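Local coordinates for protein lipolytic enzyme, g-d-s-l (Clostridium thermocellum, PDB 2W47) that carries a family 6 carbohydrate-binding module, a beta-sandwich domain that holds a bound glycan and a calcium ion, at residues Y7-A12 with G28-N33; W44-P49 with N108-T113; S51-L56 with V100-Q105; A55-Y60 with K127-N132; A66-R71 with A116-P121. All coordinates share one frame; numbering follows the deposited sequence.

Contact 1. Residues Y7-A12 with G28-N33. With CA (calcium ion), chain C; AQA (4-deoxy-beta-L-threo-hex-4-enopyranuronic acid), chain B.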
# COMPACT_ATOMS: atom_id res chain seq x y z
N TYR A 7 3.28 0.59 -8.95
CA TYR A 7 4.43 1.03 -8.18
C TYR A 7 4.93 -0.19 -7.42
O TYR A 7 4.31 -0.62 -6.45
CB TYR A 7 4.04 2.19 -7.25
CG TYR A 7 3.73 3.43 -8.04
CD1 TYR A 7 4.73 4.35 -8.33
CD2 TYR A 7 2.45 3.65 -8.55
CE1 TYR A 7 4.45 5.48 -9.09
CE2 TYR A 7 2.17 4.77 -9.31
CZ TYR A 7 3.17 5.68 -9.59
OH TYR A 7 2.92 6.80 -10.34
N GLN A 8 6.03 -0.77 -7.91
CA GLN A 8 6.51 -2.02 -7.35
C GLN A 8 7.21 -1.84 -6.01
O GLN A 8 7.67 -0.75 -5.68
CB GLN A 8 7.45 -2.75 -8.34
CG GLN A 8 6.72 -3.69 -9.31
CD GLN A 8 6.13 -4.90 -8.60
OE1 GLN A 8 6.48 -5.18 -7.45
NE2 GLN A 8 5.24 -5.62 -9.29
N ALA A 9 7.27 -2.92 -5.24
CA ALA A 9 7.89 -2.91 -3.91
C ALA A 9 9.29 -2.29 -3.93
O ALA A 9 9.63 -1.48 -3.07
CB ALA A 9 7.94 -4.33 -3.34
N GLU A 10 10.09 -2.67 -4.93
CA GLU A 10 11.50 -2.25 -4.99
C GLU A 10 11.65 -0.74 -5.19
O GLU A 10 12.73 -0.18 -4.96
CB GLU A 10 12.27 -3.03 -6.08
CG GLU A 10 11.88 -2.61 -7.52
CD GLU A 10 12.25 -3.58 -8.64
OE1 GLU A 10 11.60 -3.49 -9.71
OE2 GLU A 10 13.16 -4.42 -8.50
N ASP A 11 10.59 -0.07 -5.63
CA ASP A 11 10.66 1.37 -5.89
C ASP A 11 10.15 2.23 -4.74
O ASP A 11 10.20 3.47 -4.80
CB ASP A 11 9.97 1.70 -7.21
CG ASP A 11 10.75 1.17 -8.41
OD1 ASP A 11 11.99 1.31 -8.44
OD2 ASP A 11 10.12 0.59 -9.31
N ALA A 12 9.69 1.57 -3.69
CA ALA A 12 9.27 2.27 -2.49
C ALA A 12 10.46 2.70 -1.65
O ALA A 12 11.55 2.15 -1.77
CB ALA A 12 8.37 1.37 -1.66
N GLY A 28 6.66 -9.04 -9.96
CA GLY A 28 7.94 -8.34 -10.06
C GLY A 28 9.01 -9.04 -9.24
O GLY A 28 8.97 -10.25 -9.04
N SER A 29 9.95 -8.26 -8.73
CA SER A 29 11.15 -8.82 -8.14
C SER A 29 11.00 -9.27 -6.68
O SER A 29 11.77 -10.12 -6.22
CB SER A 29 12.29 -7.81 -8.24
OG SER A 29 11.97 -6.62 -7.56
N CYS A 30 10.04 -8.70 -5.96
CA CYS A 30 9.94 -8.93 -4.53
C CYS A 30 8.69 -8.25 -3.98
O CYS A 30 7.91 -7.67 -4.73
CB CYS A 30 11.19 -8.36 -3.83
SG CYS A 30 11.44 -6.57 -4.08
N TYR A 31 8.53 -8.33 -2.67
CA TYR A 31 7.46 -7.62 -1.97
C TYR A 31 8.02 -7.10 -0.65
O TYR A 31 9.14 -7.46 -0.25
CB TYR A 31 6.26 -8.55 -1.74
CG TYR A 31 6.58 -9.76 -0.88
CD1 TYR A 31 6.49 -9.69 0.51
CD2 TYR A 31 6.96 -10.97 -1.46
CE1 TYR A 31 6.79 -10.80 1.31
CE2 TYR A 31 7.24 -12.09 -0.67
CZ TYR A 31 7.14 -12.00 0.71
OH TYR A 31 7.43 -13.10 1.48
N VAL A 32 7.25 -6.23 0.01
CA VAL A 32 7.66 -5.68 1.30
C VAL A 32 7.12 -6.52 2.45
O VAL A 32 5.94 -6.85 2.49
CB VAL A 32 7.15 -4.24 1.49
CG1 VAL A 32 7.68 -3.67 2.80
CG2 VAL A 32 7.59 -3.36 0.34
N ASN A 33 8.00 -6.85 3.39
CA ASN A 33 7.62 -7.46 4.65
C ASN A 33 7.98 -6.49 5.77
O ASN A 33 9.16 -6.21 5.99
CB ASN A 33 8.34 -8.81 4.80
CG ASN A 33 8.21 -9.42 6.18
OD1 ASN A 33 7.43 -8.97 7.02
ND2 ASN A 33 9.02 -10.44 6.43
CA CA C . 6.00 -8.63 8.70
O6A AQA B . 4.20 -12.05 10.36
C6 AQA B . 4.71 -11.70 9.25
O6B AQA B . 4.76 -10.50 8.88
C5 AQA B . 5.20 -12.65 8.45
O5 AQA B . 5.09 -14.02 8.91
C4 AQA B . 5.75 -12.34 7.25
C3 AQA B . 6.50 -13.39 6.46
O3 AQA B . 6.54 -13.07 5.06
C2 AQA B . 5.81 -14.72 6.68
O2 AQA B . 6.48 -15.77 5.98
C1 AQA B . 5.77 -15.04 8.17
O HOH W 1 9.44 -5.08 -6.54
O HOH W 2 8.35 -6.93 -7.13
O HOH W 3 9.64 -5.50 -9.67
O HOH W 4 7.49 -10.22 9.61
O HOH W 5 4.50 -7.22 9.79
O HOH W 6 4.66 -7.63 6.75
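The A9 and Y31 backbones approach to 5.1 Å between their CA atoms, with no direct backbone hydrogen bond joining Y7-A12 to G28-N33. A9 opens a 3-10 turn, and its CB sits 3.6 Å from Y31 CA. The same methyl packs against V32 CG2 at 3.8 Å. The carboxylate of E10 closes the outer end of the contact. S29 OG donates to E10 OE2 over 2.7 Å and meets it from above the carboxylate plane. A first torsion of 60° sets S29 OG between its own backbone N and carbonyl carbon. E10 CG takes the same position, and the chain is extended beyond it. Two waters bridge the polar side. One gives protons to Q8 OE1 and S29 OG and accepts from E10 N; another links E10 OE1 to S29 N. Q8 NE2 is hydrogen-bonded to T27 OG1. At the far end of G28-N33, N33 OD1 binds the calcium ion at 2.2 Å. Y34, N36 and O6B of 4-deoxy-beta-L-threo-hex-4-enopyranuronic acid also bind it. Y31 OH is held by E20 and N23. Strand 31-34 pairs with strand 17-20, whose L19 touches A9 and C30. Strand 5-8 runs beside strand 122-130, and V32 packs on I42 of strand 41-48.

Contact 2. Residues W44-P49 with N108-T113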
# COMPACT_ATOMS: atom_id res chain seq x y z
N TRP A 44 5.66 5.65 -1.50
CA TRP A 44 5.94 5.81 -2.91
C TRP A 44 5.73 7.25 -3.35
O TRP A 44 4.86 7.96 -2.83
CB TRP A 44 5.01 4.94 -3.75
CG TRP A 44 5.35 3.49 -3.84
CD1 TRP A 44 6.28 2.91 -4.66
CD2 TRP A 44 4.70 2.42 -3.15
NE1 TRP A 44 6.26 1.55 -4.50
CE2 TRP A 44 5.30 1.22 -3.58
CE3 TRP A 44 3.68 2.37 -2.19
CZ2 TRP A 44 4.91 -0.02 -3.10
CZ3 TRP A 44 3.29 1.13 -1.71
CH2 TRP A 44 3.91 -0.05 -2.17
N ASN A 45 6.54 7.65 -4.32
CA ASN A 45 6.34 8.90 -5.04
C ASN A 45 5.47 8.62 -6.26
O ASN A 45 5.92 8.04 -7.24
CB ASN A 45 7.69 9.50 -5.43
CG ASN A 45 8.42 10.07 -4.24
OD1 ASN A 45 7.86 10.83 -3.46
ND2 ASN A 45 9.70 9.71 -4.12
N VAL A 46 4.21 9.03 -6.16
CA VAL A 46 3.20 8.67 -7.15
C VAL A 46 2.87 9.87 -8.02
O VAL A 46 2.55 10.95 -7.52
CB VAL A 46 1.93 8.13 -6.44
CG1 VAL A 46 0.77 7.92 -7.43
CG2 VAL A 46 2.25 6.82 -5.76
N ASN A 47 2.97 9.66 -9.33
CA ASN A 47 2.63 10.69 -10.30
C ASN A 47 1.13 10.74 -10.57
O ASN A 47 0.49 9.71 -10.72
CB ASN A 47 3.38 10.43 -11.61
CG ASN A 47 2.98 11.40 -12.72
OD1 ASN A 47 2.35 11.01 -13.70
ND2 ASN A 47 3.34 12.65 -12.55
N ALA A 48 0.59 11.95 -10.61
CA ALA A 48 -0.77 12.17 -11.09
C ALA A 48 -0.69 13.07 -12.32
O ALA A 48 -0.26 14.22 -12.21
CB ALA A 48 -1.64 12.80 -10.01
N PRO A 49 -1.07 12.55 -13.51
CA PRO A 49 -1.02 13.37 -14.73
C PRO A 49 -1.89 14.62 -14.62
O PRO A 49 -1.57 15.64 -15.22
CB PRO A 49 -1.58 12.43 -15.80
CG PRO A 49 -1.35 11.06 -15.28
CD PRO A 49 -1.53 11.18 -13.79
N ASN A 108 2.99 12.96 -5.67
CA ASN A 108 2.26 12.81 -4.43
C ASN A 108 2.98 11.78 -3.59
O ASN A 108 3.31 10.70 -4.07
CB ASN A 108 0.82 12.36 -4.70
CG ASN A 108 0.05 13.37 -5.51
OD1 ASN A 108 -0.69 14.19 -4.96
ND2 ASN A 108 0.22 13.34 -6.83
N VAL A 109 3.24 12.13 -2.34
CA VAL A 109 3.97 11.25 -1.45
C VAL A 109 2.95 10.38 -0.70
O VAL A 109 2.20 10.89 0.13
CB VAL A 109 4.84 12.05 -0.45
CG1 VAL A 109 5.68 11.12 0.39
CG2 VAL A 109 5.75 13.06 -1.19
N ILE A 110 2.91 9.09 -1.03
CA ILE A 110 1.90 8.20 -0.46
C ILE A 110 2.55 7.20 0.49
O ILE A 110 3.42 6.44 0.08
CB ILE A 110 1.10 7.49 -1.58
CG1 ILE A 110 0.49 8.55 -2.53
CG2 ILE A 110 0.03 6.56 -0.97
CD1 ILE A 110 -0.58 8.06 -3.50
N ARG A 111 2.14 7.25 1.76
CA ARG A 111 2.73 6.40 2.79
C ARG A 111 1.68 5.55 3.50
O ARG A 111 0.58 6.03 3.82
CB ARG A 111 3.51 7.24 3.82
CG ARG A 111 4.24 6.41 4.88
CD ARG A 111 4.85 7.27 5.96
NE ARG A 111 5.92 8.11 5.44
CZ ARG A 111 6.75 8.80 6.21
NH1 ARG A 111 6.64 8.75 7.53
NH2 ARG A 111 7.71 9.54 5.64
N ALA A 112 2.04 4.29 3.74
CA ALA A 112 1.22 3.36 4.52
C ALA A 112 2.02 2.94 5.74
O ALA A 112 3.04 2.26 5.61
CB ALA A 112 0.83 2.17 3.67
N THR A 113 1.55 3.34 6.92
CA THR A 113 2.28 3.14 8.17
C THR A 113 1.55 2.12 9.04
O THR A 113 0.35 2.25 9.28
CB THR A 113 2.40 4.46 8.94
OG1 THR A 113 3.09 5.41 8.12
CG2 THR A 113 3.19 4.30 10.23
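W44 and I110 form an antiparallel hydrogen-bonded pair, as do V46 and N108, with N45 and V109 as the non-hydrogen-bonded pair between them. W44 N gives to I110 O, and I110 N returns a nearly straight bond to W44 O, 2.9 Å long with an N-H...O angle of 177°. V46 N gives to N108 O at 2.8 Å. V46 O takes two donors from one residue. N108 N reaches it at 2.8 Å with a bent angle of 137°, and N108 ND2 adds a weak bond of 3.4 Å. The other end of that amide is used too, since N108 OD1 accepts from N104 N. A48 CB is in van der Waals contact with N108 ND2 at 3.7 Å.

Apolar contacts lie on the face that carries W44, V46 and I110. V46 CG2 meets I110 CD1 at 3.8 Å, and the two side chains cross at a slant. I110 CG1, anti to the carbonyl carbon (chi1 -55°), lies 4.1 Å from V46 CG2. On the other face N45 and V109 lie side by side. N45 OD1 is hydrogen-bonded to N107 ND2 and makes a packing contact with V109 CG2 at 3.8 Å.

The W44 indole packs on F58, V123 and L126 of the facing sheet, and its NE1 bonds to Q8 O. Two antiparallel sheets packed face to face in this way are typical of the beta-sandwich of family 6 modules.

Contact 3. Residues S51-L56 with V100-Q105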
# COMPACT_ATOMS: atom_id res chain seq x y z
N SER A 51 -4.75 16.68 -11.61
CA SER A 51 -5.34 16.69 -10.28
C SER A 51 -6.70 16.02 -10.34
O SER A 51 -7.43 16.15 -11.32
CB SER A 51 -5.48 18.12 -9.75
OG SER A 51 -4.20 18.72 -9.66
N GLY A 52 -7.03 15.27 -9.30
CA GLY A 52 -8.32 14.59 -9.25
C GLY A 52 -8.30 13.34 -8.40
O GLY A 52 -7.36 13.11 -7.63
N SER A 53 -9.34 12.53 -8.56
CA SER A 53 -9.52 11.34 -7.72
C SER A 53 -8.87 10.12 -8.36
O SER A 53 -9.05 9.85 -9.55
CB SER A 53 -11.01 11.09 -7.47
OG SER A 53 -11.66 12.26 -7.03
N TYR A 54 -8.11 9.39 -7.55
CA TYR A 54 -7.41 8.19 -8.01
C TYR A 54 -7.68 7.05 -7.07
O TYR A 54 -7.75 7.24 -5.86
CB TYR A 54 -5.89 8.44 -8.08
CG TYR A 54 -5.49 9.36 -9.20
CD1 TYR A 54 -4.96 8.84 -10.38
CD2 TYR A 54 -5.64 10.73 -9.09
CE1 TYR A 54 -4.61 9.69 -11.43
CE2 TYR A 54 -5.29 11.58 -10.13
CZ TYR A 54 -4.77 11.05 -11.29
OH TYR A 54 -4.41 11.90 -12.34
N ALA A 55 -7.80 5.86 -7.64
CA ALA A 55 -7.80 4.63 -6.85
C ALA A 55 -6.36 4.28 -6.49
O ALA A 55 -5.47 4.33 -7.35
CB ALA A 55 -8.46 3.51 -7.61
N LEU A 56 -6.16 3.96 -5.22
CA LEU A 56 -4.89 3.48 -4.70
C LEU A 56 -5.16 2.08 -4.17
O LEU A 56 -5.84 1.93 -3.16
CB LEU A 56 -4.40 4.38 -3.55
CG LEU A 56 -4.42 5.89 -3.79
CD1 LEU A 56 -3.97 6.65 -2.54
CD2 LEU A 56 -3.55 6.24 -4.98
N VAL A 100 -9.97 5.50 -2.49
CA VAL A 100 -9.94 6.57 -3.46
C VAL A 100 -9.44 7.82 -2.74
O VAL A 100 -9.88 8.11 -1.63
CB VAL A 100 -11.34 6.79 -4.09
CG1 VAL A 100 -11.32 7.97 -5.02
CG2 VAL A 100 -11.77 5.54 -4.84
N ALA A 101 -8.51 8.52 -3.37
CA ALA A 101 -7.93 9.72 -2.77
C ALA A 101 -7.72 10.79 -3.82
O ALA A 101 -7.47 10.48 -4.99
CB ALA A 101 -6.60 9.39 -2.10
N ASN A 102 -7.81 12.04 -3.39
CA ASN A 102 -7.51 13.16 -4.26
C ASN A 102 -6.00 13.37 -4.33
O ASN A 102 -5.34 13.45 -3.29
CB ASN A 102 -8.21 14.44 -3.80
CG ASN A 102 -9.71 14.42 -4.08
OD1 ASN A 102 -10.50 14.96 -3.31
ND2 ASN A 102 -10.09 13.79 -5.19
N LEU A 103 -5.48 13.42 -5.55
CA LEU A 103 -4.05 13.66 -5.78
C LEU A 103 -3.87 14.97 -6.54
O LEU A 103 -4.77 15.39 -7.28
CB LEU A 103 -3.43 12.51 -6.59
CG LEU A 103 -3.51 11.09 -6.02
CD1 LEU A 103 -2.71 10.14 -6.91
CD2 LEU A 103 -3.03 11.02 -4.57
N ASN A 104 -2.71 15.60 -6.36
CA ASN A 104 -2.36 16.82 -7.09
C ASN A 104 -1.57 16.49 -8.33
O ASN A 104 -0.81 15.52 -8.35
CB ASN A 104 -1.51 17.74 -6.20
CG ASN A 104 -2.13 18.00 -4.85
OD1 ASN A 104 -3.24 18.53 -4.75
ND2 ASN A 104 -1.41 17.67 -3.79
N GLN A 105 -1.71 17.30 -9.38
CA GLN A 105 -0.88 17.12 -10.57
C GLN A 105 0.59 17.10 -10.18
O GLN A 105 1.05 17.96 -9.41
CB GLN A 105 -1.14 18.22 -11.61
CG GLN A 105 -0.43 17.96 -12.94
CD GLN A 105 -0.79 18.97 -14.02
OE1 GLN A 105 -1.42 18.61 -15.02
NE2 GLN A 105 -0.39 20.22 -13.84
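Y54 and L103 meet at about a right angle between edge strand 95-103 and its inner neighbour 52-61 of the beta-sandwich. The bump is L103 CD1. It lies obliquely against the Y54 ring, 3.7 Å from CG, and is received by Y54 CB, CG and CD2. L103 CG, anti to its carbonyl carbon (chi1 -58°), lies at Y54 CD2, which L103 CB also touches. Next along this inner face, L56 CD1 comes in over the small A101 methyl, 3.8 Å from A101 CB. L56 CD2 adds a looser touch on L103 CD1. Backbone bonds join G52 with L103 and Y54 with A101, each in both directions. S53-N102, between them, and A55-V100, beyond Y54-A101, are the non-hydrogen-bonded pairs, about 4.4 Å from CA to CA. There V100 CA approaches Y54 O to 3.3 Å in a CA-H...O contact. On the outer face V100 CG1 rests against S53 CB at 4.0 Å. Deeper in, L103 also packs on A48, N108 and I110 of the opposite sheet, and L56 joins it on I110. Y54 OH is tied to S50 O. Past the end of the paired strands, Q105 N donates to S51 OG over 2.9 Å at an N-H...O angle of 151°.

Contact 4. Residues A55-Y60 with K127-N132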
# COMPACT_ATOMS: atom_id res chain seq x y z
N ALA A 55 -7.80 5.86 -7.64
CA ALA A 55 -7.80 4.63 -6.85
C ALA A 55 -6.36 4.28 -6.49
O ALA A 55 -5.47 4.33 -7.35
CB ALA A 55 -8.46 3.51 -7.61
N LEU A 56 -6.16 3.96 -5.22
CA LEU A 56 -4.89 3.48 -4.70
C LEU A 56 -5.16 2.08 -4.17
O LEU A 56 -5.84 1.93 -3.16
CB LEU A 56 -4.40 4.38 -3.55
CG LEU A 56 -4.42 5.89 -3.79
CD1 LEU A 56 -3.97 6.65 -2.54
CD2 LEU A 56 -3.55 6.24 -4.98
N ILE A 57 -4.67 1.08 -4.88
CA ILE A 57 -4.93 -0.31 -4.54
C ILE A 57 -3.63 -1.00 -4.13
O ILE A 57 -2.68 -1.06 -4.91
CB ILE A 57 -5.60 -1.08 -5.70
CG1 ILE A 57 -6.96 -0.45 -6.05
CG2 ILE A 57 -5.76 -2.55 -5.34
CD1 ILE A 57 -7.73 -1.18 -7.15
N PHE A 58 -3.60 -1.52 -2.91
CA PHE A 58 -2.46 -2.31 -2.44
C PHE A 58 -2.77 -3.78 -2.69
O PHE A 58 -3.82 -4.27 -2.28
CB PHE A 58 -2.25 -2.11 -0.94
CG PHE A 58 -1.96 -0.69 -0.55
CD1 PHE A 58 -0.65 -0.22 -0.48
CD2 PHE A 58 -3.00 0.19 -0.24
CE1 PHE A 58 -0.38 1.09 -0.10
CE2 PHE A 58 -2.74 1.50 0.14
CZ PHE A 58 -1.43 1.96 0.21
N ARG A 59 -1.86 -4.48 -3.35
CA ARG A 59 -1.95 -5.93 -3.41
C ARG A 59 -1.14 -6.45 -2.24
O ARG A 59 0.03 -6.12 -2.09
CB ARG A 59 -1.42 -6.46 -4.74
CG ARG A 59 -1.56 -7.97 -4.90
CD ARG A 59 -1.30 -8.43 -6.32
NE ARG A 59 -1.65 -9.84 -6.53
CZ ARG A 59 -0.78 -10.85 -6.47
NH1 ARG A 59 -1.20 -12.10 -6.68
NH2 ARG A 59 0.50 -10.64 -6.19
N TYR A 60 -1.76 -7.27 -1.39
CA TYR A 60 -1.19 -7.60 -0.09
C TYR A 60 -1.51 -9.03 0.34
O TYR A 60 -2.45 -9.64 -0.17
CB TYR A 60 -1.70 -6.60 0.97
CG TYR A 60 -3.06 -6.96 1.51
CD1 TYR A 60 -3.18 -7.68 2.69
CD2 TYR A 60 -4.22 -6.60 0.84
CE1 TYR A 60 -4.42 -8.03 3.20
CE2 TYR A 60 -5.48 -6.95 1.34
CZ TYR A 60 -5.55 -7.66 2.52
OH TYR A 60 -6.77 -8.04 3.04
N LYS A 127 -1.05 -0.07 -6.90
CA LYS A 127 -1.58 0.18 -8.23
C LYS A 127 -2.41 1.45 -8.18
O LYS A 127 -3.26 1.60 -7.31
CB LYS A 127 -2.45 -1.01 -8.64
CG LYS A 127 -3.17 -0.87 -9.98
CD LYS A 127 -4.05 -2.10 -10.20
CE LYS A 127 -4.76 -2.08 -11.54
NZ LYS A 127 -5.53 -3.34 -11.73
N VAL A 128 -2.16 2.36 -9.12
CA VAL A 128 -2.80 3.67 -9.12
C VAL A 128 -3.44 3.90 -10.48
O VAL A 128 -2.81 3.72 -11.52
CB VAL A 128 -1.78 4.81 -8.80
CG1 VAL A 128 -2.43 6.20 -8.76
CG2 VAL A 128 -1.07 4.53 -7.47
N PHE A 129 -4.71 4.30 -10.46
CA PHE A 129 -5.40 4.66 -11.69
C PHE A 129 -6.43 5.73 -11.43
O PHE A 129 -6.90 5.91 -10.30
CB PHE A 129 -5.98 3.44 -12.43
CG PHE A 129 -6.93 2.60 -11.61
CD1 PHE A 129 -6.47 1.55 -10.83
CD2 PHE A 129 -8.30 2.84 -11.66
CE1 PHE A 129 -7.36 0.77 -10.09
CE2 PHE A 129 -9.19 2.07 -10.92
CZ PHE A 129 -8.72 1.03 -10.14
N SER A 130 -6.78 6.46 -12.48
CA SER A 130 -7.75 7.53 -12.39
C SER A 130 -9.12 6.95 -12.06
O SER A 130 -9.51 5.93 -12.61
CB SER A 130 -7.79 8.30 -13.71
OG SER A 130 -8.73 9.35 -13.67
N ALA A 131 -9.82 7.59 -11.13
CA ALA A 131 -11.14 7.14 -10.73
C ALA A 131 -12.02 8.36 -10.51
O ALA A 131 -12.60 8.56 -9.42
CB ALA A 131 -11.05 6.28 -9.46
N ASN A 132 -12.13 9.19 -11.54
CA ASN A 132 -12.87 10.44 -11.41
C ASN A 132 -14.35 10.26 -11.12
O ASN A 132 -14.97 11.16 -10.56
CB ASN A 132 -12.64 11.37 -12.60
CG ASN A 132 -11.28 12.04 -12.56
OD1 ASN A 132 -10.50 11.94 -13.51
ND2 ASN A 132 -10.98 12.73 -11.46
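A55 meets F129 as a hydrogen-bonded antiparallel pair. A55 N donates to F129 O at 2.8 Å, and F129 N returns a longer bond of 3.2 Å to A55 O. The A55 methyl sits over one face of the F129 ring, offset toward the rim. This is a CH-pi contact, with CB 3.7 Å from the ring centroid. F129 CG lies between its own backbone N and carbonyl carbon (chi1 57°), and the ring beyond it presents that face to the A55 methyl. A131 CB lies 4.2 Å from A55 CB. L56 comes next, on the other face of the sheet. It lies alongside V128 and points the same way, with its CD2 3.9 Å from both V128 methyls. I57 returns to the face of A55. Its CD1 reaches the F129 ring at the edge, 3.5 Å from CE1, so the ring has one aliphatic neighbour on a face and another at its rim. Two bonds join I57 and K127: I57 N gives to K127 O, and K127 N to I57 O at 2.8 Å. Further along, R59 forms a salt bridge with D124. Strand 52-61 is central in its four-stranded sheet, between 122-130 and 95-103. F58 packs on A112 of strand 106-114 in the opposing sheet.

Contact 5. Residues A66-R71 with A116-P121. With AQA (4-deoxy-beta-L-threo-hex-4-enopyranuronic acid), chain B.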
# COMPACT_ATOMS: atom_id res chain seq x y z
N ALA A 66 -5.50 -11.88 12.24
CA ALA A 66 -5.79 -10.53 12.71
C ALA A 66 -5.55 -9.46 11.66
O ALA A 66 -4.56 -9.50 10.91
CB ALA A 66 -4.98 -10.23 13.95
N ASN A 67 -6.47 -8.51 11.62
CA ASN A 67 -6.36 -7.32 10.78
C ASN A 67 -5.05 -6.60 11.08
O ASN A 67 -4.66 -6.46 12.25
CB ASN A 67 -7.55 -6.40 11.08
CG ASN A 67 -7.60 -5.19 10.18
OD1 ASN A 67 -7.08 -5.20 9.07
ND2 ASN A 67 -8.24 -4.13 10.66
N ARG A 68 -4.38 -6.14 10.03
CA ARG A 68 -3.14 -5.35 10.16
C ARG A 68 -3.40 -3.96 9.60
O ARG A 68 -3.04 -3.67 8.45
CB ARG A 68 -1.99 -6.04 9.43
CG ARG A 68 -1.52 -7.30 10.15
CD ARG A 68 -0.25 -7.87 9.55
NE ARG A 68 0.32 -8.93 10.37
CZ ARG A 68 1.48 -9.51 10.12
NH1 ARG A 68 2.19 -9.14 9.05
NH2 ARG A 68 1.94 -10.46 10.92
N PRO A 69 -4.04 -3.10 10.40
CA PRO A 69 -4.46 -1.80 9.89
C PRO A 69 -3.28 -0.86 9.66
O PRO A 69 -2.24 -0.96 10.33
CB PRO A 69 -5.39 -1.28 11.00
CG PRO A 69 -4.86 -1.92 12.24
CD PRO A 69 -4.43 -3.29 11.81
N MET A 70 -3.45 0.03 8.69
CA MET A 70 -2.41 1.01 8.39
C MET A 70 -2.98 2.40 8.21
O MET A 70 -4.09 2.57 7.72
CB MET A 70 -1.60 0.62 7.15
CG MET A 70 -0.95 -0.74 7.27
SD MET A 70 0.54 -0.91 6.27
CE MET A 70 -0.17 -1.27 4.66
N ARG A 71 -2.19 3.38 8.64
CA ARG A 71 -2.52 4.78 8.49
C ARG A 71 -2.01 5.24 7.13
O ARG A 71 -0.82 5.11 6.84
CB ARG A 71 -1.82 5.56 9.60
CG ARG A 71 -2.40 6.93 9.93
CD ARG A 71 -1.64 7.62 11.06
NE ARG A 71 -1.64 6.82 12.29
CZ ARG A 71 -0.60 6.11 12.73
NH1 ARG A 71 -0.71 5.42 13.86
NH2 ARG A 71 0.54 6.08 12.06
N ALA A 116 -0.43 -1.35 14.37
CA ALA A 116 -0.41 -2.31 15.48
C ALA A 116 0.91 -3.06 15.57
O ALA A 116 1.74 -2.97 14.67
CB ALA A 116 -1.62 -3.26 15.38
N SER A 117 1.07 -3.81 16.65
CA SER A 117 2.38 -4.34 17.03
C SER A 117 2.88 -5.51 16.20
O SER A 117 4.05 -5.87 16.29
CB SER A 117 2.39 -4.71 18.52
OG SER A 117 2.06 -3.58 19.30
N ASP A 118 2.00 -6.11 15.40
CA ASP A 118 2.45 -7.16 14.49
C ASP A 118 2.85 -6.59 13.13
O ASP A 118 3.20 -7.35 12.23
CB ASP A 118 1.37 -8.24 14.33
CG ASP A 118 1.95 -9.64 14.12
OD1 ASP A 118 3.14 -9.87 14.44
OD2 ASP A 118 1.19 -10.51 13.65
N GLY A 119 2.84 -5.27 13.00
CA GLY A 119 3.27 -4.60 11.77
C GLY A 119 2.22 -4.59 10.68
O GLY A 119 1.04 -4.85 10.92
N GLY A 120 2.66 -4.27 9.46
CA GLY A 120 1.76 -4.19 8.32
C GLY A 120 1.67 -5.52 7.60
O GLY A 120 2.46 -6.43 7.88
N PRO A 121 0.73 -5.63 6.65
CA PRO A 121 0.65 -6.82 5.82
C PRO A 121 1.88 -6.87 4.91
O PRO A 121 2.59 -5.86 4.75
CB PRO A 121 -0.59 -6.56 4.96
CG PRO A 121 -0.64 -5.07 4.84
CD PRO A 121 -0.24 -4.60 6.22
O6A AQA B . 4.20 -12.05 10.36
C6 AQA B . 4.71 -11.70 9.25
O6B AQA B . 4.76 -10.50 8.88
C5 AQA B . 5.20 -12.65 8.45
O5 AQA B . 5.09 -14.02 8.91
C4 AQA B . 5.75 -12.34 7.25
C3 AQA B . 6.50 -13.39 6.46
O3 AQA B . 6.54 -13.07 5.06
C2 AQA B . 5.81 -14.72 6.68
O2 AQA B . 6.48 -15.77 5.98
C1 AQA B . 5.77 -15.04 8.17
O HOH W 7 -1.43 -9.82 12.51
O HOH W 8 -0.88 -2.78 11.86
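R68 spends its guanidinium on the loop and on a bound sugar at once, with the backbone oxygen D118 O 3.5 Å above the centre of one face. NH1 and NH2 each donate to one carboxylate oxygen of 4-deoxy-beta-L-threo-hex-4-enopyranuronic acid. NH2 to O6A is 2.8 Å and NH1 to O6B is 2.9 Å, with N-H...O angles of 167° and 168°. The same two nitrogens also grip the loop. NH1 reaches G120 O at 3.0 Å from above the carbonyl plane. NH2 forms a salt bridge with D118 OD2 at 2.8 Å, though its hydrogen bond is weak; the carboxylate stands 79° from the guanidinium plane. A water joins R68 NE to D118 OD2. The R68 chain is extended from CG to NE and passes G119 O, which is 3.6 Å from CD. D118 lies in a type I turn from A116 to G119. Its OD1 accepts from N36, which probably helps to fix the carboxylate. A second water ties P69 O, A116 N and G119 O together. Beyond R68 along the chain, M70 CE and P121 CD meet tip to tip at 3.7 Å. R68 is the arginine of the glycan pocket, which it forms together with N36, W91 and residues of strands 17-20 and 31-34.

Overall arrangement
Contacts 3 and 4 share A55 and L56 and lie in one sheet; their centres lie 9 Å apart. Contact 2 belongs to the facing sheet. It meets contact 4 across the core, where I110 CD1 is 3.8 Å from L56 CD2. Contact 1 touches contact 2 through Q8 O and W44 NE1, 2.9 Å apart. Contact 5 joins contact 2 through neighbouring strands 70-74 and 106-114, with T113 O 2.9 Å from R71 N. Contacts 1 and 5 do not touch, with nearest atoms about 4 Å apart, yet both reach the same bound uronate. Contact 1 adds the calcium ion, which is about 4 Å from the R68 side chain. Contacts 3 and 5 lie on opposite sides of the chain's centre, their own centres 24 Å apart.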